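Side-chain contacts in B-agarase (Saccharophagus degradans, PDB 4BQ2), which hydrolyses the beta-1,4-galactosidic linkages of agarose as a family 50 exo-beta-agarase, releasing products from the chain ends: residues E223-A228 against T724-Q729; W607-E612 against Q636-L641; V624-Y629 against A642-P647. One frame throughout, in Å; residues are numbered along the deposited sequence.

Interaction 1: residues E223-A228 against T724-Q729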
ATOM      1  N   GLU A 223       0.974  27.210 -20.699  1.00 29.08           N
ATOM      2  CA  GLU A 223       1.463  28.434 -20.053  1.00 31.04           C
ATOM      3  C   GLU A 223       1.467  28.304 -18.522  1.00 30.43           C
ATOM      4  O   GLU A 223       2.491  28.576 -17.882  1.00 29.31           O
ATOM      5  CB  GLU A 223       0.641  29.663 -20.466  1.00 32.71           C
ATOM      6  CG  GLU A 223       0.922  30.161 -21.887  1.00 36.44           C
ATOM      7  CD  GLU A 223       0.120  29.463 -23.005  1.00 39.17           C
ATOM      8  OE1 GLU A 223      -0.552  28.406 -22.791  1.00 33.06           O
ATOM      9  OE2 GLU A 223       0.191  29.978 -24.149  1.00 38.27           O
ATOM     10  N   GLU A 224       0.335  27.879 -17.958  1.00 29.88           N
ATOM     11  CA  GLU A 224       0.187  27.683 -16.503  1.00 31.65           C
ATOM     12  C   GLU A 224       1.212  26.661 -15.967  1.00 28.41           C
ATOM     13  O   GLU A 224       1.763  26.830 -14.874  1.00 30.44           O
ATOM     14  CB  GLU A 224      -1.250  27.241 -16.148  1.00 31.73           C
ATOM     15  CG  GLU A 224      -2.309  28.339 -16.286  1.00 35.81           C
ATOM     16  CD  GLU A 224      -3.731  27.939 -15.837  1.00 40.86           C
ATOM     17  OE1 GLU A 224      -3.948  26.780 -15.381  1.00 34.31           O
ATOM     18  OE2 GLU A 224      -4.642  28.823 -15.941  1.00 40.46           O
ATOM     19  N   LEU A 225       1.445  25.605 -16.744  1.00 27.03           N
ATOM     20  CA  LEU A 225       2.436  24.589 -16.389  1.00 26.14           C
ATOM     21  C   LEU A 225       3.866  25.133 -16.382  1.00 26.24           C
ATOM     22  O   LEU A 225       4.650  24.810 -15.473  1.00 24.79           O
ATOM     23  CB  LEU A 225       2.316  23.366 -17.298  1.00 25.78           C
ATOM     24  CG  LEU A 225       3.162  22.115 -17.023  1.00 27.18           C
ATOM     25  CD1 LEU A 225       2.844  21.518 -15.662  1.00 24.86           C
ATOM     26  CD2 LEU A 225       2.954  21.076 -18.125  1.00 29.68           C
ATOM     27  N   HIS A 226       4.217  25.938 -17.380  1.00 26.27           N
ATOM     28  CA  HIS A 226       5.564  26.528 -17.422  1.00 25.86           C
ATOM     29  C   HIS A 226       5.739  27.560 -16.324  1.00 25.95           C
ATOM     30  O   HIS A 226       6.848  27.744 -15.820  1.00 24.97           O
ATOM     31  CB  HIS A 226       5.904  27.141 -18.785  1.00 26.49           C
ATOM     32  CG  HIS A 226       6.160  26.129 -19.853  1.00 26.72           C
ATOM     33  ND1 HIS A 226       6.169  26.450 -21.190  1.00 27.76           N
ATOM     34  CD2 HIS A 226       6.363  24.791 -19.787  1.00 27.09           C
ATOM     35  CE1 HIS A 226       6.392  25.360 -21.904  1.00 28.16           C
ATOM     36  NE2 HIS A 226       6.524  24.341 -21.075  1.00 27.72           N
ATOM     37  N   ALA A 227       4.638  28.216 -15.959  1.00 24.68           N
ATOM     38  CA  ALA A 227       4.627  29.148 -14.852  1.00 24.68           C
ATOM     39  C   ALA A 227       4.912  28.448 -13.532  1.00 25.93           C
ATOM     40  O   ALA A 227       5.691  28.970 -12.737  1.00 26.27           O
ATOM     41  CB  ALA A 227       3.299  29.883 -14.770  1.00 26.65           C
ATOM     42  N   ALA A 228       4.275  27.295 -13.294  1.00 25.06           N
ATOM     43  CA  ALA A 228       4.506  26.509 -12.048  1.00 26.78           C
ATOM     44  C   ALA A 228       5.930  25.987 -12.003  1.00 25.37           C
ATOM     45  O   ALA A 228       6.576  26.048 -10.952  1.00 30.22           O
ATOM     46  CB  ALA A 228       3.515  25.354 -11.917  1.00 24.16           C
ATOM     47  N   THR A 724       0.947  16.331 -13.202  1.00 14.95           N
ATOM     48  CA  THR A 724       1.651  17.378 -13.944  1.00 16.23           C
ATOM     49  C   THR A 724       3.073  17.666 -13.417  1.00 16.56           C
ATOM     50  O   THR A 724       3.738  18.649 -13.855  1.00 16.02           O
ATOM     51  CB  THR A 724       0.839  18.684 -13.964  1.00 17.99           C
ATOM     52  OG1 THR A 724       0.851  19.273 -12.667  1.00 16.52           O
ATOM     53  CG2 THR A 724      -0.612  18.420 -14.387  1.00 17.49           C
ATOM     54  N   ASP A 725       3.520  16.830 -12.470  1.00 14.74           N
ATOM     55  CA  ASP A 725       4.819  17.014 -11.792  1.00 15.29           C
ATOM     56  C   ASP A 725       4.844  18.288 -10.943  1.00 15.43           C
ATOM     57  O   ASP A 725       5.877  18.941 -10.800  1.00 15.96           O
ATOM     58  CB  ASP A 725       5.965  17.000 -12.810  1.00 14.51           C
ATOM     59  CG  ASP A 725       7.313  16.943 -12.155  1.00 15.51           C
ATOM     60  OD1 ASP A 725       7.494  16.139 -11.196  1.00 15.20           O
ATOM     61  OD2 ASP A 725       8.180  17.727 -12.608  1.00 16.28           O
ATOM     62  N   THR A 726       3.691  18.666 -10.404  1.00 15.82           N
ATOM     63  CA  THR A 726       3.622  19.866  -9.553  1.00 16.79           C
ATOM     64  C   THR A 726       3.525  19.425  -8.104  1.00 16.15           C
ATOM     65  O   THR A 726       2.627  18.646  -7.760  1.00 15.08           O
ATOM     66  CB  THR A 726       2.397  20.763  -9.892  1.00 18.82           C
ATOM     67  OG1 THR A 726       2.485  21.156 -11.273  1.00 18.30           O
ATOM     68  CG2 THR A 726       2.385  22.049  -9.035  1.00 19.92           C
ATOM     69  N   PRO A 727       4.408  19.953  -7.247  1.00 14.94           N
ATOM     70  CA  PRO A 727       4.380  19.505  -5.853  1.00 14.72           C
ATOM     71  C   PRO A 727       3.116  19.933  -5.134  1.00 14.79           C
ATOM     72  O   PRO A 727       2.626  21.030  -5.366  1.00 13.90           O
ATOM     73  CB  PRO A 727       5.546  20.247  -5.231  1.00 14.80           C
ATOM     74  CG  PRO A 727       6.512  20.396  -6.374  1.00 15.55           C
ATOM     75  CD  PRO A 727       5.615  20.743  -7.541  1.00 15.07           C
ATOM     76  N   TYR A 728       2.608  19.070  -4.249  1.00 14.88           N
ATOM     77  CA  TYR A 728       1.630  19.525  -3.261  1.00 14.90           C
ATOM     78  C   TYR A 728       2.401  20.285  -2.225  1.00 15.88           C
ATOM     79  O   TYR A 728       3.142  19.676  -1.450  1.00 15.81           O
ATOM     80  CB  TYR A 728       0.972  18.332  -2.593  1.00 14.88           C
ATOM     81  CG  TYR A 728       0.108  17.525  -3.528  1.00 14.34           C
ATOM     82  CD1 TYR A 728      -1.203  17.937  -3.802  1.00 14.90           C
ATOM     83  CD2 TYR A 728       0.595  16.380  -4.165  1.00 14.56           C
ATOM     84  CE1 TYR A 728      -2.020  17.194  -4.651  1.00 15.24           C
ATOM     85  CE2 TYR A 728      -0.218  15.634  -5.029  1.00 15.36           C
ATOM     86  CZ  TYR A 728      -1.528  16.060  -5.259  1.00 14.80           C
ATOM     87  OH  TYR A 728      -2.372  15.374  -6.093  1.00 15.02           O
ATOM     88  N   GLN A 729       2.237  21.610  -2.184  1.00 16.55           N
ATOM     89  CA  GLN A 729       2.985  22.421  -1.219  1.00 17.15           C
ATOM     90  C   GLN A 729       2.686  22.079   0.221  1.00 16.46           C
ATOM     91  O   GLN A 729       3.550  22.233   1.086  1.00 15.31           O
ATOM     92  CB  GLN A 729       2.767  23.928  -1.445  1.00 19.93           C
ATOM     93  CG  GLN A 729       3.444  24.470  -2.714  1.00 27.68           C
ATOM     94  CD  GLN A 729       4.979  24.534  -2.634  1.00 33.79           C
ATOM     95  OE1 GLN A 729       5.585  24.458  -1.551  1.00 38.43           O
ATOM     96  NE2 GLN A 729       5.619  24.675  -3.799  1.00 39.87           N
TER

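Interaction 2: residues W607-E612 against Q636-L641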
ATOM      1  N   TRP A 607      -0.987  -7.372   7.169  1.00 20.06           N
ATOM      2  CA  TRP A 607      -1.632  -8.648   6.858  1.00 18.44           C
ATOM      3  C   TRP A 607      -0.624  -9.759   6.589  1.00 18.96           C
ATOM      4  O   TRP A 607      -0.976 -10.856   6.128  1.00 19.04           O
ATOM      5  CB  TRP A 607      -2.632  -8.459   5.685  1.00 19.03           C
ATOM      6  CG  TRP A 607      -2.064  -7.683   4.502  1.00 20.17           C
ATOM      7  CD1 TRP A 607      -2.178  -6.340   4.276  1.00 19.45           C
ATOM      8  CD2 TRP A 607      -1.296  -8.218   3.400  1.00 19.39           C
ATOM      9  NE1 TRP A 607      -1.533  -6.009   3.108  1.00 20.10           N
ATOM     10  CE2 TRP A 607      -0.988  -7.137   2.549  1.00 20.29           C
ATOM     11  CE3 TRP A 607      -0.848  -9.503   3.057  1.00 21.20           C
ATOM     12  CZ2 TRP A 607      -0.239  -7.289   1.359  1.00 19.87           C
ATOM     13  CZ3 TRP A 607      -0.094  -9.671   1.852  1.00 20.94           C
ATOM     14  CH2 TRP A 607       0.196  -8.548   1.022  1.00 19.12           C
ATOM     15  N   GLY A 608       0.650  -9.493   6.861  1.00 18.88           N
ATOM     16  CA  GLY A 608       1.655 -10.483   6.579  1.00 19.76           C
ATOM     17  C   GLY A 608       2.815 -10.449   7.548  1.00 20.49           C
ATOM     18  O   GLY A 608       3.979 -10.548   7.133  1.00 21.56           O
ATOM     19  N   MET A 609       2.537 -10.296   8.841  1.00 21.07           N
ATOM     20  CA  MET A 609       3.653 -10.339   9.795  1.00 20.11           C
ATOM     21  C   MET A 609       3.432 -11.253  11.034  1.00 19.26           C
ATOM     22  O   MET A 609       3.579 -10.786  12.182  1.00 18.75           O
ATOM     23  CB  MET A 609       4.034  -8.922  10.230  1.00 20.43           C
ATOM     24  CG  MET A 609       2.859  -8.095  10.757  1.00 22.09           C
ATOM     25  SD  MET A 609       3.313  -6.376  11.119  1.00 25.54           S
ATOM     26  CE  MET A 609       4.238  -6.501  12.662  1.00 22.20           C
ATOM     27  N   PRO A 610       3.122 -12.536  10.813  1.00 19.82           N
ATOM     28  CA  PRO A 610       3.071 -13.442  11.967  1.00 20.69           C
ATOM     29  C   PRO A 610       4.412 -13.401  12.693  1.00 20.67           C
ATOM     30  O   PRO A 610       5.470 -13.269  12.037  1.00 18.44           O
ATOM     31  CB  PRO A 610       2.894 -14.826  11.340  1.00 21.35           C
ATOM     32  CG  PRO A 610       2.632 -14.624   9.894  1.00 20.72           C
ATOM     33  CD  PRO A 610       3.142 -13.264   9.536  1.00 20.53           C
ATOM     34  N   MET A 611       4.374 -13.462  14.024  1.00 19.16           N
ATOM     35  CA  MET A 611       5.589 -13.288  14.811  1.00 20.05           C
ATOM     36  C   MET A 611       6.710 -14.269  14.480  1.00 18.51           C
ATOM     37  O   MET A 611       7.867 -13.938  14.635  1.00 17.21           O
ATOM     38  CB  MET A 611       5.279 -13.279  16.307  1.00 24.23           C
ATOM     39  CG  MET A 611       6.045 -12.205  17.079  1.00 34.27           C
ATOM     40  SD  MET A 611       5.946 -10.495  16.457  1.00 35.57           S
ATOM     41  CE  MET A 611       4.452  -9.843  17.199  1.00 39.59           C
ATOM     42  N   GLU A 612       6.376 -15.473  14.024  1.00 17.03           N
ATOM     43  CA  GLU A 612       7.404 -16.440  13.696  1.00 18.99           C
ATOM     44  C   GLU A 612       8.285 -15.905  12.565  1.00 18.36           C
ATOM     45  O   GLU A 612       9.492 -16.141  12.537  1.00 20.29           O
ATOM     46  CB  GLU A 612       6.787 -17.783  13.289  1.00 19.34           C
ATOM     47  CG  GLU A 612       6.105 -18.503  14.452  1.00 19.97           C
ATOM     48  CD  GLU A 612       4.627 -18.203  14.639  1.00 22.80           C
ATOM     49  OE1 GLU A 612       4.081 -17.206  14.081  1.00 21.17           O
ATOM     50  OE2 GLU A 612       3.979 -19.024  15.360  1.00 24.23           O
ATOM     51  N   GLN A 636       0.411  -0.193  21.653  1.00 28.75           N
ATOM     52  CA  GLN A 636       0.073  -1.602  21.834  1.00 29.73           C
ATOM     53  C   GLN A 636       0.463  -2.441  20.640  1.00 29.71           C
ATOM     54  O   GLN A 636       0.938  -3.572  20.788  1.00 27.33           O
ATOM     55  CB  GLN A 636      -1.421  -1.793  22.138  1.00 35.85           C
ATOM     56  CG  GLN A 636      -1.852  -1.225  23.492  1.00 40.59           C
ATOM     57  CD  GLN A 636      -1.141  -1.892  24.664  1.00 43.98           C
ATOM     58  OE1 GLN A 636      -0.623  -1.217  25.557  1.00 48.44           O
ATOM     59  NE2 GLN A 636      -1.090  -3.224  24.651  1.00 47.48           N
ATOM     60  N   LYS A 637       0.284  -1.875  19.452  1.00 26.31           N
ATOM     61  CA  LYS A 637       0.558  -2.597  18.230  1.00 24.56           C
ATOM     62  C   LYS A 637       2.068  -2.823  18.039  1.00 22.55           C
ATOM     63  O   LYS A 637       2.459  -3.779  17.377  1.00 24.13           O
ATOM     64  CB  LYS A 637      -0.043  -1.836  17.044  1.00 24.90           C
ATOM     65  CG  LYS A 637      -1.566  -1.778  17.063  1.00 30.28           C
ATOM     66  CD  LYS A 637      -2.152  -3.182  16.984  1.00 31.47           C
ATOM     67  CE  LYS A 637      -2.382  -3.612  15.551  1.00 35.87           C
ATOM     68  NZ  LYS A 637      -3.843  -3.718  15.294  1.00 37.69           N
ATOM     69  N   TRP A 638       2.899  -1.956  18.620  1.00 19.70           N
ATOM     70  CA  TRP A 638       4.351  -2.017  18.386  1.00 19.27           C
ATOM     71  C   TRP A 638       5.180  -2.456  19.599  1.00 20.04           C
ATOM     72  O   TRP A 638       6.401  -2.440  19.544  1.00 20.24           O
ATOM     73  CB  TRP A 638       4.881  -0.710  17.736  1.00 17.93           C
ATOM     74  CG  TRP A 638       4.268  -0.531  16.341  1.00 17.36           C
ATOM     75  CD1 TRP A 638       3.202   0.251  16.001  1.00 17.31           C
ATOM     76  CD2 TRP A 638       4.672  -1.214  15.144  1.00 16.50           C
ATOM     77  NE1 TRP A 638       2.923   0.110  14.633  1.00 16.39           N
ATOM     78  CE2 TRP A 638       3.818  -0.785  14.095  1.00 16.76           C
ATOM     79  CE3 TRP A 638       5.700  -2.117  14.846  1.00 17.08           C
ATOM     80  CZ2 TRP A 638       3.962  -1.247  12.770  1.00 16.03           C
ATOM     81  CZ3 TRP A 638       5.833  -2.597  13.527  1.00 16.21           C
ATOM     82  CH2 TRP A 638       4.966  -2.155  12.503  1.00 16.10           C
ATOM     83  N   ALA A 639       4.512  -2.902  20.665  1.00 21.50           N
ATOM     84  CA  ALA A 639       5.183  -3.230  21.929  1.00 20.37           C
ATOM     85  C   ALA A 639       6.176  -4.391  21.779  1.00 21.00           C
ATOM     86  O   ALA A 639       7.186  -4.438  22.491  1.00 20.68           O
ATOM     87  CB  ALA A 639       4.135  -3.551  22.997  1.00 23.30           C
ATOM     88  N   PHE A 640       5.886  -5.300  20.856  1.00 18.89           N
ATOM     89  CA  PHE A 640       6.749  -6.439  20.549  1.00 20.99           C
ATOM     90  C   PHE A 640       8.181  -6.059  20.150  1.00 20.46           C
ATOM     91  O   PHE A 640       9.104  -6.845  20.334  1.00 22.43           O
ATOM     92  CB  PHE A 640       6.116  -7.327  19.468  1.00 19.95           C
ATOM     93  CG  PHE A 640       6.188  -6.740  18.055  1.00 21.74           C
ATOM     94  CD1 PHE A 640       7.291  -6.995  17.225  1.00 20.42           C
ATOM     95  CD2 PHE A 640       5.164  -5.913  17.568  1.00 20.93           C
ATOM     96  CE1 PHE A 640       7.347  -6.471  15.946  1.00 20.75           C
ATOM     97  CE2 PHE A 640       5.232  -5.367  16.290  1.00 20.28           C
ATOM     98  CZ  PHE A 640       6.327  -5.642  15.482  1.00 19.43           C
ATOM     99  N   LEU A 641       8.360  -4.858  19.608  1.00 20.65           N
ATOM    100  CA  LEU A 641       9.675  -4.399  19.121  1.00 20.56           C
ATOM    101  C   LEU A 641      10.730  -4.425  20.217  1.00 20.73           C
ATOM    102  O   LEU A 641      11.894  -4.633  19.921  1.00 18.28           O
ATOM    103  CB  LEU A 641       9.604  -2.957  18.591  1.00 19.24           C
ATOM    104  CG  LEU A 641       8.733  -2.802  17.319  1.00 19.70           C
ATOM    105  CD1 LEU A 641       8.616  -1.313  17.031  1.00 17.64           C
ATOM    106  CD2 LEU A 641       9.351  -3.539  16.138  1.00 18.62           C
TER

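Interaction 3: residues V624-Y629 against A642-P647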
ATOM      1  N   VAL A 624      14.956  -4.574  10.344  1.00 14.56           N
ATOM      2  CA  VAL A 624      13.680  -5.207   9.998  1.00 14.87           C
ATOM      3  C   VAL A 624      12.723  -4.163   9.411  1.00 15.16           C
ATOM      4  O   VAL A 624      12.490  -3.100  10.031  1.00 14.49           O
ATOM      5  CB  VAL A 624      13.026  -5.885  11.231  1.00 15.22           C
ATOM      6  CG1 VAL A 624      11.765  -6.619  10.802  1.00 14.52           C
ATOM      7  CG2 VAL A 624      13.999  -6.896  11.864  1.00 16.17           C
ATOM      8  N   SER A 625      12.160  -4.434   8.228  1.00 15.11           N
ATOM      9  CA  SER A 625      11.274  -3.428   7.571  1.00 14.07           C
ATOM     10  C   SER A 625       9.815  -3.817   7.642  1.00 14.13           C
ATOM     11  O   SER A 625       9.462  -5.003   7.471  1.00 13.38           O
ATOM     12  CB  SER A 625      11.649  -3.225   6.100  1.00 13.82           C
ATOM     13  OG  SER A 625      11.884  -4.473   5.505  1.00 13.49           O
ATOM     14  N   TYR A 626       8.983  -2.811   7.878  1.00 14.40           N
ATOM     15  CA  TYR A 626       7.525  -2.962   7.950  1.00 14.75           C
ATOM     16  C   TYR A 626       6.902  -1.853   7.092  1.00 14.29           C
ATOM     17  O   TYR A 626       7.367  -0.705   7.113  1.00 14.58           O
ATOM     18  CB  TYR A 626       7.016  -2.759   9.382  1.00 14.39           C
ATOM     19  CG  TYR A 626       7.714  -3.594  10.466  1.00 14.62           C
ATOM     20  CD1 TYR A 626       7.267  -4.887  10.776  1.00 15.33           C
ATOM     21  CD2 TYR A 626       8.825  -3.093  11.154  1.00 15.43           C
ATOM     22  CE1 TYR A 626       7.897  -5.664  11.766  1.00 15.33           C
ATOM     23  CE2 TYR A 626       9.469  -3.854  12.148  1.00 15.47           C
ATOM     24  CZ  TYR A 626       9.002  -5.135  12.440  1.00 15.39           C
ATOM     25  OH  TYR A 626       9.631  -5.888  13.413  1.00 15.20           O
ATOM     26  N   ASN A 627       5.836  -2.191   6.379  1.00 14.05           N
ATOM     27  CA  ASN A 627       4.987  -1.186   5.692  1.00 15.01           C
ATOM     28  C   ASN A 627       3.753  -1.026   6.597  1.00 15.52           C
ATOM     29  O   ASN A 627       3.109  -2.018   6.893  1.00 17.00           O
ATOM     30  CB  ASN A 627       4.536  -1.733   4.326  1.00 14.97           C
ATOM     31  CG  ASN A 627       5.686  -1.878   3.356  1.00 15.17           C
ATOM     32  OD1 ASN A 627       6.776  -1.369   3.619  1.00 15.10           O
ATOM     33  ND2 ASN A 627       5.470  -2.595   2.260  1.00 14.66           N
ATOM     34  N   SER A 628       3.434   0.190   7.029  1.00 14.67           N
ATOM     35  CA  SER A 628       2.348   0.371   7.988  1.00 14.22           C
ATOM     36  C   SER A 628       1.503   1.577   7.601  1.00 14.09           C
ATOM     37  O   SER A 628       1.855   2.747   7.881  1.00 14.63           O
ATOM     38  CB  SER A 628       2.877   0.482   9.443  1.00 14.26           C
ATOM     39  OG  SER A 628       1.790   0.516  10.393  1.00 14.33           O
ATOM     40  N   TYR A 629       0.401   1.290   6.917  1.00 13.38           N
ATOM     41  CA  TYR A 629      -0.498   2.333   6.493  1.00 14.08           C
ATOM     42  C   TYR A 629      -1.554   2.552   7.570  1.00 14.38           C
ATOM     43  O   TYR A 629      -2.633   1.974   7.526  1.00 14.70           O
ATOM     44  CB  TYR A 629      -1.142   1.931   5.176  1.00 14.06           C
ATOM     45  CG  TYR A 629      -0.179   1.889   3.984  1.00 13.27           C
ATOM     46  CD1 TYR A 629       0.140   3.055   3.292  1.00 14.26           C
ATOM     47  CD2 TYR A 629       0.316   0.691   3.513  1.00 13.40           C
ATOM     48  CE1 TYR A 629       0.987   3.025   2.187  1.00 13.17           C
ATOM     49  CE2 TYR A 629       1.179   0.649   2.412  1.00 14.05           C
ATOM     50  CZ  TYR A 629       1.489   1.826   1.746  1.00 13.01           C
ATOM     51  OH  TYR A 629       2.319   1.799   0.617  1.00 14.03           O
ATOM     52  N   ALA A 642      10.305  -4.163  21.455  1.00 22.12           N
ATOM     53  CA  ALA A 642      11.239  -4.070  22.605  1.00 23.71           C
ATOM     54  C   ALA A 642      11.952  -5.374  22.877  1.00 24.12           C
ATOM     55  O   ALA A 642      13.150  -5.369  23.143  1.00 21.38           O
ATOM     56  CB  ALA A 642      10.526  -3.587  23.874  1.00 25.04           C
ATOM     57  N   GLU A 643      11.229  -6.487  22.808  1.00 25.08           N
ATOM     58  CA  GLU A 643      11.854  -7.786  23.016  1.00 27.23           C
ATOM     59  C   GLU A 643      12.836  -8.134  21.885  1.00 27.16           C
ATOM     60  O   GLU A 643      13.858  -8.782  22.137  1.00 25.64           O
ATOM     61  CB  GLU A 643      10.805  -8.905  23.176  1.00 32.05           C
ATOM     62  CG  GLU A 643      11.414 -10.297  23.400  1.00 36.66           C
ATOM     63  CD  GLU A 643      10.796 -11.374  22.500  1.00 45.11           C
ATOM     64  OE1 GLU A 643      10.985 -11.335  21.239  1.00 43.90           O
ATOM     65  OE2 GLU A 643      10.106 -12.278  23.052  1.00 47.78           O
ATOM     66  N   LEU A 644      12.540  -7.722  20.647  1.00 22.98           N
ATOM     67  CA  LEU A 644      13.461  -7.992  19.542  1.00 21.14           C
ATOM     68  C   LEU A 644      14.704  -7.134  19.664  1.00 19.98           C
ATOM     69  O   LEU A 644      15.793  -7.593  19.362  1.00 21.00           O
ATOM     70  CB  LEU A 644      12.797  -7.675  18.191  1.00 21.87           C
ATOM     71  CG  LEU A 644      11.547  -8.444  17.822  1.00 21.86           C
ATOM     72  CD1 LEU A 644      11.003  -7.922  16.500  1.00 21.38           C
ATOM     73  CD2 LEU A 644      11.887  -9.915  17.701  1.00 23.92           C
ATOM     74  N   ASP A 645      14.521  -5.888  20.104  1.00 19.79           N
ATOM     75  CA  ASP A 645      15.602  -4.909  20.212  1.00 20.43           C
ATOM     76  C   ASP A 645      16.372  -4.806  18.885  1.00 19.31           C
ATOM     77  O   ASP A 645      17.609  -4.834  18.892  1.00 17.91           O
ATOM     78  CB  ASP A 645      16.575  -5.272  21.354  1.00 21.36           C
ATOM     79  CG  ASP A 645      17.461  -4.094  21.766  1.00 23.45           C
ATOM     80  OD1 ASP A 645      17.103  -2.927  21.449  1.00 22.73           O
ATOM     81  OD2 ASP A 645      18.520  -4.344  22.410  1.00 22.14           O
ATOM     82  N   LYS A 646      15.647  -4.675  17.765  1.00 17.24           N
ATOM     83  CA  LYS A 646      16.280  -4.528  16.446  1.00 17.10           C
ATOM     84  C   LYS A 646      15.961  -3.163  15.882  1.00 16.32           C
ATOM     85  O   LYS A 646      14.810  -2.701  15.962  1.00 17.01           O
ATOM     86  CB  LYS A 646      15.774  -5.554  15.387  1.00 17.73           C
ATOM     87  CG  LYS A 646      16.182  -7.002  15.549  1.00 19.51           C
ATOM     88  CD  LYS A 646      17.659  -7.284  15.223  1.00 19.11           C
ATOM     89  CE  LYS A 646      17.982  -7.136  13.734  1.00 18.72           C
ATOM     90  NZ  LYS A 646      19.342  -7.667  13.434  1.00 17.93           N
ATOM     91  N   PRO A 647      16.945  -2.556  15.225  1.00 16.65           N
ATOM     92  CA  PRO A 647      16.649  -1.356  14.471  1.00 15.46           C
ATOM     93  C   PRO A 647      15.641  -1.729  13.384  1.00 15.91           C
ATOM     94  O   PRO A 647      15.677  -2.844  12.834  1.00 16.16           O
ATOM     95  CB  PRO A 647      17.998  -0.960  13.886  1.00 15.83           C
ATOM     96  CG  PRO A 647      18.799  -2.227  13.863  1.00 15.23           C
ATOM     97  CD  PRO A 647      18.347  -2.992  15.067  1.00 15.13           C
TER

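Interaction 1: residues E223-A228 against T724-Q729
Leu225 and Ala228, one turn apart on helix 222-235, face the irregular segment Thr724-Gln729, with CA atoms 7.7 Å apart for Leu225 and Thr724 and 7.2 Å for Ala228 and Thr726. No hydrogen bond crosses the contact, which rests on van der Waals packing of helix side chains on the loop. Leu225 carries most of it: with CG anti to the backbone N (chi1 -174°), its branch swings toward the loop, and CD1 lies 3.5 Å from the backbone O of Thr724 and 3.9 Å from Thr724 CB. Ala228 adds its methyl, CB 4.4 Å from Thr726 OG1; so small a side chain lets helix and loop come close. Threonine suits position 724 because it is both polar and carbon-rich: its OG1 is tied to Asp722 OD1, which also takes the Thr726 N-H, while its CB meets Leu225. Asp725, in a left-handed conformation, takes no part across the contact; its carboxylate forms salt bridges with Lys386 and Arg406. The contact thus lies beside helices 378-387 and 394-410, where Leu225 also touches Arg385 and Lys386, just ahead of helix 729-739, whose N-cap is Tyr728.

Interaction 2: residues W607-E612 against Q636-L641
Phe640 meets two methionines, Met611 and Met609, and buries more surface here than either of them. Met611 comes over one face. Its methyl CE sits 4.1 Å from the centroid of the Phe640 ring, 28° off the ring normal, a CH-pi contact, and is nearest to the ring at CG, 3.7 Å away. The sulfur follows obliquely, Met611 SD being 4.3 Å from the centroid of the same ring, which makes this a Met-aromatic contact as well. Methionine suits this place because its polarisable sulfur and methyl can both lie against pi electrons. A chain bent at both chi2 and chi3 (52° and 86°) brings the end of Met611 to the ring although its CB does not point there. Beyond the opposite face of Phe640, 4.1 Å from the ring plane and toward the rim, lies CG of Leu641, its neighbour in sequence.

Phe640 lies inside the type I beta turn from Trp638 to Leu641, closed by a bond from Leu641 N to Trp638 O. This turn belongs to the connection between the adjacent parallel strands 624-627 and 648-652, while Met611 begins helix 611-620, just before the first of them, with Pro610 as N-cap. The arrangement is that of alternating strands and helices, consistent with the (beta/alpha)8 barrel of family 50 enzymes.

Met609 works at the far end of the ring, offering its terminal methyl on an unbranched, flexible chain that can follow a fixed aromatic surface. Its CE approaches obliquely, 3.6 Å from CZ of Phe640, and also touches Trp638, where CZ3 is 4.3 Å away. Met609 itself packs on Tyr626 of strand 624-627, with which the Trp638 indole makes an edge-to-face contact.

Interaction 3: residues V624-Y629 against A642-P647
Val624, at the start of strand 624-627, lies beside Pro647, their CA atoms 6.6 Å apart, and its N-H donates to the backbone O of Pro647 at 3.1 Å. The bond is fairly straight, 158° at the hydrogen, and the donor lies in the carbonyl plane. Backbone bonds pair Val624 and Tyr626 with Ile649, and Tyr626 with Gly651, continuing as a parallel ladder with strand 648-652. Pro647 has no N-H to offer, but its carbonyl accepts the Val624 bond while its ring packs on Val694 of strand 693-699.

The side chains meet beside this bond. Val624 CG2 is 4.2 Å from CB of Lys646, the two side chains crossing at about a right angle. The lysine then bends at chi2 and chi3, which carries its ammonium to the carbonyl of Ala621, while its CB rests against the valine. Leu644, the last residue of the short helix 641-644, reaches from the opposite direction toward Tyr626, and its CD1 is 3.9 Å from OH of Tyr626. Asp645, with positive phi, ends that helix and is fixed by a salt bridge to Lys266. The one directed bond across these segments thus leads into the parallel ladder, whereas the side-chain contacts are loose van der Waals packing.

Along the chain the segments run 223-228, 607-612, 624-629, 636-641, 642-647 and 724-729, so interaction 1 brackets the other two, whose own segments alternate. Interactions 2 and 3 are neighbours, with centres 8 Å apart, in the beta-galactosidase-like part of the chain. They share the connection from strand 624-627 to strand 648-652, and Tyr626 joins them: its OH lies 3.5 Å from CE1 of Phe640. Interaction 2 joins the start of helix 611-620 to this connection, and interaction 3 joins the connection to the edge strand 624-627. Interaction 1 lies on the opposite side of the chain's centre from interaction 2, centres about 41 Å apart, and brings two sequence-distant parts of the catalytic module together.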